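Local coordinates for SCO1/SenC family lipoprotein (Bacillus anthracis, PDB 4HDE) that probably binds copper through a thioredoxin-like fold and supports copper-site assembly in cytochrome c oxidase, as its SCO1/SenC relatives do, at residues F41-T46 with D79-E84; T18-K23 with W100-G105. All blocks are in the same frame, centred on the assembly; numbering follows the deposited sequence.

Contact 1 of 2, residues F41-T46 with D79-E84; sequences FTNCQT and DLDKPE
The D81 carboxylate is the flat group that T42 grips. The T42 backbone N-H reaches its OD2 on the syn side, 19° out of the carboxylate plane, with N and OD2 3.0 Å apart. The T42 hydroxyl donates from above that plane, 43° out of it, and OG1 lies 2.6 Å from D81 OD1. OG1 stands between its own backbone N and carbonyl carbon (chi1 74°), so hydroxyl and N-H converge on one acid. F41 presents its CB to D81 OD2, while its ring turns away: C44 CB rests over one face, offset toward the rim, and a water sits at the edge in the ring plane. That water donates to D81 OD1 at 2.8 Å and accepts from N43 N and from N43 ND2, the latter at 2.9 Å. N43 ND2 also packs against L80 CD1 at 3.6 Å, the two side chains crossing at about a right angle. S75 OG supplies another bond to D81 OD2, so neither oxygen of this buried carboxylate lacks partners. D81 thereby fastens the type I turn F41-C44, which leads into the CxxxCP motif characteristic of Sco proteins, whose first cysteine is C44.

Contact 2 of 2, residues T18-K23 with W100-G105; sequences TNQDGK and WNLLTG
T18 and T104 form a single antiparallel hydrogen-bonded bridge, by which the 18-23 turn, joining strands 16-18 and 24-26, docks on the outermost strand 100-103 of the thioredoxin-like sheet. T18 N donates to T104 O at 3.0 Å, and T104 N returns a bond to T18 O. On its other side the strand is already paired: N101 and L103 bond through their backbones to strand 70-75. W100 O and L102 N, on the side facing the turn, are met by a side chain instead. Bent at chi2 (-94°), Q20 offers both ends of its amide, much as a peptide of an adjoining strand would: L102 N donates to OE1 at 2.8 Å, from 37° above the carbonyl plane of that amide, and NE2 donates to W100 O at 3.1 Å, with the acceptor in the amide plane. N19 divides its polar atoms between docking and folding the turn. Its ND2 donates to N101 OD1 at 2.9 Å, the two amides nearly coplanar (4° apart). Its OD1 takes D21 N, making an Asx turn, and K23 N as well, the two donors arriving from opposite faces of the N19 amide. Between these side-chain bonds, N19 CA directs its C-H at L102 O, 3.1 Å away.

The two contacts lie about 12 Å apart, centre to centre, and meet through residues 81-83 at the start of helix 83-90. D81, whose carboxylate serves contact 1, turns its backbone O to contact 2, where T104 OG1 lies 2.6 Å away, a probable hydrogen bond. P83 then wedges in: its CB comes to 3.5 Å from N19 O, and its CD to 3.9 Å from T104 CG2. From the same helix, L86 touches T42, Q20 and T104. C44, probably a copper ligand as in Sco relatives, lies in contact 1; its SG is 12.5 Å from L102 CD2, so contact 2 stands back from it. S75 ties the contacts again, giving its OG to D81 and its backbone to L103.

Contact 1 of 2, residues F41-T46 with D79-E84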
loop_
_atom_site.group_PDB
_atom_site.type_symbol
_atom_site.label_atom_id
_atom_site.label_comp_id
_atom_site.label_asym_id
_atom_site.label_seq_id
_atom_site.Cartn_x
_atom_site.Cartn_y
_atom_site.Cartn_z
ATOM N N PHE A 41 2.823 -6.929 -6.950
ATOM C CA PHE A 41 4.121 -7.407 -7.418
ATOM C C PHE A 41 4.318 -7.011 -8.867
ATOM O O PHE A 41 3.351 -6.888 -9.613
ATOM C CB PHE A 41 4.338 -8.915 -7.166
ATOM C CG PHE A 41 3.436 -9.832 -7.954
ATOM C CD1 PHE A 41 3.949 -10.648 -8.958
ATOM C CD2 PHE A 41 2.088 -9.921 -7.646
ATOM C CE1 PHE A 41 3.114 -11.506 -9.665
ATOM C CE2 PHE A 41 1.254 -10.782 -8.344
ATOM C CZ PHE A 41 1.759 -11.557 -9.352
ATOM N N THR A 42 5.565 -6.786 -9.264
ATOM C CA THR A 42 5.820 -6.179 -10.570
ATOM C C THR A 42 5.612 -7.120 -11.748
ATOM O O THR A 42 5.395 -6.659 -12.865
ATOM C CB THR A 42 7.220 -5.520 -10.677
ATOM O OG1 THR A 42 8.235 -6.522 -10.775
ATOM C CG2 THR A 42 7.488 -4.623 -9.476
ATOM N N ASN A 43 5.662 -8.426 -11.517
ATOM C CA ASN A 43 5.444 -9.373 -12.607
ATOM C C ASN A 43 3.996 -9.834 -12.738
ATOM O O ASN A 43 3.711 -10.821 -13.410
ATOM C CB ASN A 43 6.386 -10.570 -12.486
ATOM C CG ASN A 43 7.801 -10.234 -12.914
ATOM O OD1 ASN A 43 8.091 -10.125 -14.107
ATOM N ND2 ASN A 43 8.690 -10.057 -11.942
ATOM N N CYS A 44 3.084 -9.110 -12.103
ATOM C CA CYS A 44 1.666 -9.455 -12.149
ATOM C C CYS A 44 1.085 -9.281 -13.551
ATOM O O CYS A 44 1.238 -8.233 -14.165
ATOM C CB CYS A 44 0.867 -8.630 -11.138
ATOM S SG CYS A 44 -0.908 -8.955 -11.232
ATOM N N GLN A 45 0.412 -10.315 -14.045
ATOM C CA GLN A 45 -0.168 -10.298 -15.388
ATOM C C GLN A 45 -1.646 -9.917 -15.367
ATOM O O GLN A 45 -2.309 -9.877 -16.412
ATOM C CB GLN A 45 0.016 -11.657 -16.059
ATOM C CG GLN A 45 1.469 -12.023 -16.285
ATOM C CD GLN A 45 1.634 -13.413 -16.866
ATOM O OE1 GLN A 45 0.763 -14.272 -16.714
ATOM N NE2 GLN A 45 2.756 -13.640 -17.540
ATOM N N THR A 46 -2.163 -9.627 -14.177
ATOM C CA THR A 46 -3.573 -9.274 -14.047
ATOM C C THR A 46 -3.828 -7.930 -13.347
ATOM O O THR A 46 -3.833 -6.882 -13.989
ATOM C CB THR A 46 -4.418 -10.430 -13.412
ATOM O OG1 THR A 46 -3.988 -10.677 -12.066
ATOM C CG2 THR A 46 -4.291 -11.720 -14.230
ATOM N N ASP A 79 11.411 -11.982 -3.968
ATOM C CA ASP A 79 12.466 -12.753 -4.628
ATOM C C ASP A 79 12.782 -12.184 -6.010
ATOM O O ASP A 79 13.907 -12.313 -6.500
ATOM C CB ASP A 79 12.083 -14.241 -4.741
ATOM C CG ASP A 79 11.968 -14.919 -3.388
ATOM O OD1 ASP A 79 12.833 -14.676 -2.519
ATOM O OD2 ASP A 79 11.006 -15.699 -3.196
ATOM N N LEU A 80 11.790 -11.558 -6.639
ATOM C CA LEU A 80 11.989 -10.948 -7.955
ATOM C C LEU A 80 12.012 -9.422 -7.898
ATOM O O LEU A 80 12.745 -8.782 -8.652
ATOM C CB LEU A 80 10.923 -11.414 -8.956
ATOM C CG LEU A 80 11.095 -12.830 -9.509
ATOM C CD1 LEU A 80 10.068 -13.070 -10.602
ATOM C CD2 LEU A 80 12.502 -13.039 -10.048
ATOM N N ASP A 81 11.214 -8.839 -7.009
ATOM C CA ASP A 81 11.105 -7.385 -6.931
ATOM C C ASP A 81 12.188 -6.807 -6.039
ATOM O O ASP A 81 12.074 -6.845 -4.813
ATOM C CB ASP A 81 9.736 -6.954 -6.390
ATOM C CG ASP A 81 8.598 -7.263 -7.343
ATOM O OD1 ASP A 81 8.862 -7.671 -8.492
ATOM O OD2 ASP A 81 7.426 -7.075 -6.946
ATOM N N LYS A 82 13.246 -6.292 -6.649
ATOM C CA LYS A 82 14.247 -5.533 -5.915
ATOM C C LYS A 82 13.935 -4.045 -6.106
ATOM O O LYS A 82 13.034 -3.698 -6.861
ATOM C CB LYS A 82 15.654 -5.905 -6.392
ATOM C CG LYS A 82 15.864 -7.406 -6.583
ATOM C CD LYS A 82 15.574 -8.207 -5.314
ATOM C CE LYS A 82 15.784 -9.701 -5.550
ATOM N NZ LYS A 82 15.535 -10.478 -4.314
ATOM N N PRO A 83 14.653 -3.163 -5.401
ATOM C CA PRO A 83 14.325 -1.742 -5.548
ATOM C C PRO A 83 14.273 -1.255 -7.004
ATOM O O PRO A 83 13.340 -0.517 -7.351
ATOM C CB PRO A 83 15.444 -1.054 -4.762
ATOM C CG PRO A 83 15.731 -2.030 -3.650
ATOM C CD PRO A 83 15.603 -3.395 -4.292
ATOM N N GLU A 84 15.229 -1.643 -7.842
ATOM C CA GLU A 84 15.221 -1.152 -9.217
ATOM C C GLU A 84 13.954 -1.584 -9.976
ATOM O O GLU A 84 13.435 -0.837 -10.802
ATOM C CB GLU A 84 16.492 -1.570 -9.959
ATOM C CG GLU A 84 16.633 -3.062 -10.144
ATOM C CD GLU A 84 17.992 -3.460 -10.689
ATOM O OE1 GLU A 84 18.825 -2.567 -10.959
ATOM O OE2 GLU A 84 18.231 -4.675 -10.843
HETATM O O HOH W 1 7.342 -9.793 -9.424
#

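Contact 2 of 2, residues T18-K23 with W100-G105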
loop_
_atom_site.group_PDB
_atom_site.type_symbol
_atom_site.label_atom_id
_atom_site.label_comp_id
_atom_site.label_asym_id
_atom_site.label_seq_id
_atom_site.Cartn_x
_atom_site.Cartn_y
_atom_site.Cartn_z
ATOM N N THR A 18 12.719 -1.817 2.769
ATOM C CA THR A 18 13.534 -1.022 1.859
ATOM C C THR A 18 12.662 -0.504 0.719
ATOM O O THR A 18 11.862 -1.254 0.162
ATOM C CB THR A 18 14.691 -1.863 1.287
ATOM O OG1 THR A 18 15.497 -2.356 2.364
ATOM C CG2 THR A 18 15.557 -1.027 0.360
ATOM N N ASN A 19 12.811 0.772 0.365
ATOM C CA ASN A 19 12.012 1.350 -0.715
ATOM C C ASN A 19 12.660 1.248 -2.094
ATOM O O ASN A 19 13.716 0.621 -2.253
ATOM C CB ASN A 19 11.586 2.794 -0.390
ATOM C CG ASN A 19 12.731 3.785 -0.471
ATOM O OD1 ASN A 19 13.835 3.470 -0.920
ATOM N ND2 ASN A 19 12.460 5.007 -0.054
ATOM N N GLN A 20 12.036 1.882 -3.078
ATOM C CA GLN A 20 12.433 1.738 -4.469
ATOM C C GLN A 20 13.741 2.464 -4.769
ATOM O O GLN A 20 14.290 2.332 -5.850
ATOM C CB GLN A 20 11.313 2.218 -5.404
ATOM C CG GLN A 20 11.037 3.725 -5.402
ATOM C CD GLN A 20 9.934 4.125 -4.443
ATOM O OE1 GLN A 20 9.705 3.475 -3.436
ATOM N NE2 GLN A 20 9.247 5.213 -4.759
ATOM N N ASP A 21 14.221 3.234 -3.795
ATOM C CA ASP A 21 15.521 3.891 -3.881
ATOM C C ASP A 21 16.586 3.187 -3.038
ATOM O O ASP A 21 17.704 3.692 -2.892
ATOM C CB ASP A 21 15.412 5.362 -3.471
ATOM C CG ASP A 21 14.570 6.175 -4.436
ATOM O OD1 ASP A 21 14.625 5.900 -5.653
ATOM O OD2 ASP A 21 13.851 7.088 -3.978
ATOM N N GLY A 22 16.257 2.016 -2.504
ATOM C CA GLY A 22 17.200 1.252 -1.709
ATOM C C GLY A 22 17.451 1.862 -0.341
ATOM O O GLY A 22 18.508 1.638 0.257
ATOM N N LYS A 23 16.480 2.625 0.157
ATOM C CA LYS A 23 16.606 3.297 1.451
ATOM C C LYS A 23 15.619 2.696 2.451
ATOM O O LYS A 23 14.550 2.232 2.062
ATOM C CB LYS A 23 16.321 4.801 1.296
ATOM C CG LYS A 23 17.060 5.484 0.163
ATOM C CD LYS A 23 18.538 5.553 0.446
ATOM C CE LYS A 23 19.315 6.141 -0.732
ATOM N NZ LYS A 23 19.046 7.584 -0.969
ATOM N N TRP A 100 5.071 8.370 -2.076
ATOM C CA TRP A 100 4.707 6.997 -2.433
ATOM C C TRP A 100 5.957 6.134 -2.383
ATOM O O TRP A 100 6.901 6.340 -3.157
ATOM C CB TRP A 100 4.093 6.943 -3.834
ATOM C CG TRP A 100 3.355 5.667 -4.190
ATOM C CD1 TRP A 100 3.443 4.438 -3.584
ATOM C CD2 TRP A 100 2.412 5.525 -5.247
ATOM N NE1 TRP A 100 2.605 3.540 -4.218
ATOM C CE2 TRP A 100 1.959 4.192 -5.238
ATOM C CE3 TRP A 100 1.895 6.406 -6.205
ATOM C CZ2 TRP A 100 1.029 3.715 -6.154
ATOM C CZ3 TRP A 100 0.965 5.930 -7.110
ATOM C CH2 TRP A 100 0.542 4.598 -7.077
ATOM N N ASN A 101 5.966 5.187 -1.450
ATOM C CA ASN A 101 7.081 4.264 -1.295
ATOM C C ASN A 101 6.638 2.844 -1.574
ATOM O O ASN A 101 5.612 2.395 -1.062
ATOM C CB ASN A 101 7.670 4.381 0.109
ATOM C CG ASN A 101 8.447 5.645 0.289
ATOM O OD1 ASN A 101 9.641 5.692 -0.007
ATOM N ND2 ASN A 101 7.775 6.702 0.744
ATOM N N LEU A 102 7.387 2.159 -2.432
ATOM C CA LEU A 102 7.135 0.755 -2.749
ATOM C C LEU A 102 8.231 -0.029 -2.047
ATOM O O LEU A 102 9.408 0.322 -2.150
ATOM C CB LEU A 102 7.152 0.521 -4.263
ATOM C CG LEU A 102 6.057 1.259 -5.034
ATOM C CD1 LEU A 102 6.476 2.680 -5.411
ATOM C CD2 LEU A 102 5.711 0.477 -6.275
ATOM N N LEU A 103 7.844 -1.068 -1.315
ATOM C CA LEU A 103 8.735 -1.712 -0.356
ATOM C C LEU A 103 9.051 -3.164 -0.706
ATOM O O LEU A 103 8.241 -3.886 -1.296
ATOM C CB LEU A 103 8.135 -1.629 1.053
ATOM C CG LEU A 103 7.770 -0.225 1.548
ATOM C CD1 LEU A 103 7.236 -0.265 2.980
ATOM C CD2 LEU A 103 8.958 0.718 1.450
ATOM N N THR A 104 10.246 -3.582 -0.304
ATOM C CA THR A 104 10.732 -4.926 -0.553
ATOM C C THR A 104 11.927 -5.168 0.366
ATOM O O THR A 104 12.115 -4.439 1.347
ATOM C CB THR A 104 11.103 -5.104 -2.039
ATOM O OG1 THR A 104 11.330 -6.493 -2.296
ATOM C CG2 THR A 104 12.330 -4.299 -2.415
ATOM N N GLY A 105 12.715 -6.199 0.072
ATOM C CA GLY A 105 13.967 -6.437 0.772
ATOM C C GLY A 105 13.920 -7.546 1.804
ATOM O O GLY A 105 14.944 -7.954 2.330
#